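Local coordinates for protein putative rRNA methylase (Clostridium thermocellum ATCC 27405, PDB 3EEY) that binds S-adenosylmethionine and is probably a methyltransferase, perhaps one that acts on ribosomal RNA, at residues N62-K65 / K66-L70. Numbering follows the deposited sequence.
Sequences NTTK and KLTDL
Thr68 grips the carbonyl of Thr64 twice, one turn back along the same helix. Its backbone N donates to Thr64 O at 3.1 Å and its hydroxyl OG1 at 2.6 Å, the two donors reaching that oxygen from opposite faces of the carbonyl plane. A chi1 of -47° makes this possible, setting OG1 beside the residue's own N and facing the preceding turn. Thr64 and Thr63 repeat the bond, Thr64 OG1 with Ile60 O and Thr63 OG1 with Ala59 O; each of the three hydroxyls thus bonds to a carbonyl one turn back in the same helix. Thr63 CG2 lies 3.8 Å from Leu67 CD1, the two side chains pointing the same way. This buried pair marks the inner face of helix 57-69, the crossover of a beta-alpha-beta unit between strands 49-53 and 76-79 in the Rossmann-like methyltransferase fold; Thr63 touches Leu78 and Leu67 touches Val76 on the latter strand, while both meet Thr37 of helix 35-44. Toward solvent, Lys65 extends with CG anti to its N (chi1 -176°), which puts CG 4.1 Å from Asp69 OD2; NZ stays 4.3 Å from the same oxygen, beyond salt-bridge range, so any attraction is probably modest. Asp69 N donates to Lys65 O at 3.1 Å with an N-H...O angle of 154°.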
loop_
_atom_site.group_PDB
_atom_site.type_symbol
_atom_site.label_atom_id
_atom_site.label_comp_id
_atom_site.label_asym_id
_atom_site.label_seq_id
_atom_site.Cartn_x
_atom_site.Cartn_y
_atom_site.Cartn_z
ATOM N N ASN A 62 20.085 -15.430 -19.513
ATOM C CA ASN A 62 20.522 -14.440 -18.531
ATOM C C ASN A 62 20.137 -14.789 -17.093
ATOM O O ASN A 62 20.898 -14.524 -16.162
ATOM C CB ASN A 62 19.983 -13.055 -18.889
ATOM C CG ASN A 62 20.665 -12.454 -20.106
ATOM O OD1 ASN A 62 21.567 -13.055 -20.696
ATOM N ND2 ASN A 62 20.238 -11.258 -20.487
ATOM N N THR A 63 18.955 -15.379 -16.929
ATOM C CA THR A 63 18.483 -15.870 -15.637
ATOM C C THR A 63 19.282 -17.097 -15.186
ATOM O O THR A 63 19.612 -17.213 -14.003
ATOM C CB THR A 63 16.951 -16.147 -15.669
ATOM O OG1 THR A 63 16.260 -14.948 -16.044
ATOM C CG2 THR A 63 16.429 -16.600 -14.322
ATOM N N THR A 64 19.607 -17.983 -16.133
ATOM C CA THR A 64 20.435 -19.165 -15.870
ATOM C C THR A 64 21.822 -18.741 -15.406
ATOM O O THR A 64 22.351 -19.297 -14.448
ATOM C CB THR A 64 20.570 -20.088 -17.117
ATOM O OG1 THR A 64 19.290 -20.274 -17.730
ATOM C CG2 THR A 64 21.141 -21.456 -16.733
ATOM N N LYS A 65 22.383 -17.743 -16.084
ATOM C CA LYS A 65 23.707 -17.219 -15.771
ATOM C C LYS A 65 23.743 -16.583 -14.380
ATOM O O LYS A 65 24.640 -16.862 -13.592
ATOM C CB LYS A 65 24.147 -16.213 -16.835
ATOM C CG LYS A 65 25.564 -15.685 -16.655
ATOM C CD LYS A 65 25.895 -14.645 -17.708
ATOM C CE LYS A 65 27.120 -13.834 -17.328
ATOM N NZ LYS A 65 28.362 -14.656 -17.263
ATOM N N LYS A 66 22.748 -15.745 -14.101
ATOM C CA LYS A 66 22.543 -15.117 -12.792
ATOM C C LYS A 66 22.502 -16.105 -11.629
ATOM O O LYS A 66 23.253 -15.960 -10.667
ATOM C CB LYS A 66 21.242 -14.318 -12.808
ATOM C CG LYS A 66 21.420 -12.821 -12.887
ATOM C CD LYS A 66 21.283 -12.210 -11.503
ATOM C CE LYS A 66 21.254 -10.684 -11.493
ATOM N NZ LYS A 66 21.114 -10.019 -12.813
ATOM N N LEU A 67 21.629 -17.104 -11.737
ATOM C CA LEU A 67 21.411 -18.070 -10.674
ATOM C C LEU A 67 22.597 -19.002 -10.436
ATOM O O LEU A 67 22.843 -19.391 -9.299
ATOM C CB LEU A 67 20.149 -18.878 -10.958
ATOM C CG LEU A 67 18.812 -18.140 -10.901
ATOM C CD1 LEU A 67 17.772 -18.935 -11.653
ATOM C CD2 LEU A 67 18.369 -17.887 -9.471
ATOM N N THR A 68 23.321 -19.344 -11.503
ATOM C CA THR A 68 24.503 -20.215 -11.414
ATOM C C THR A 68 25.648 -19.459 -10.730
ATOM O O THR A 68 26.395 -20.029 -9.920
ATOM C CB THR A 68 24.950 -20.742 -12.816
ATOM O OG1 THR A 68 23.811 -21.227 -13.540
ATOM C CG2 THR A 68 25.979 -21.869 -12.689
ATOM N N ASP A 69 25.747 -18.168 -11.056
ATOM C CA ASP A 69 26.710 -17.243 -10.459
ATOM C C ASP A 69 26.524 -17.075 -8.956
ATOM O O ASP A 69 27.496 -16.857 -8.240
ATOM C CB ASP A 69 26.625 -15.859 -11.117
ATOM C CG ASP A 69 27.339 -15.792 -12.464
ATOM O OD1 ASP A 69 27.937 -16.805 -12.893
ATOM O OD2 ASP A 69 27.294 -14.715 -13.104
ATOM N N LEU A 70 25.281 -17.182 -8.486
ATOM C CA LEU A 70 24.969 -16.964 -7.075
ATOM C C LEU A 70 24.744 -18.231 -6.279
ATOM O O LEU A 70 24.345 -18.147 -5.120
ATOM C CB LEU A 70 23.739 -16.075 -6.930
ATOM C CG LEU A 70 23.655 -14.789 -7.746
ATOM C CD1 LEU A 70 22.283 -14.175 -7.598
ATOM C CD2 LEU A 70 24.736 -13.794 -7.364
#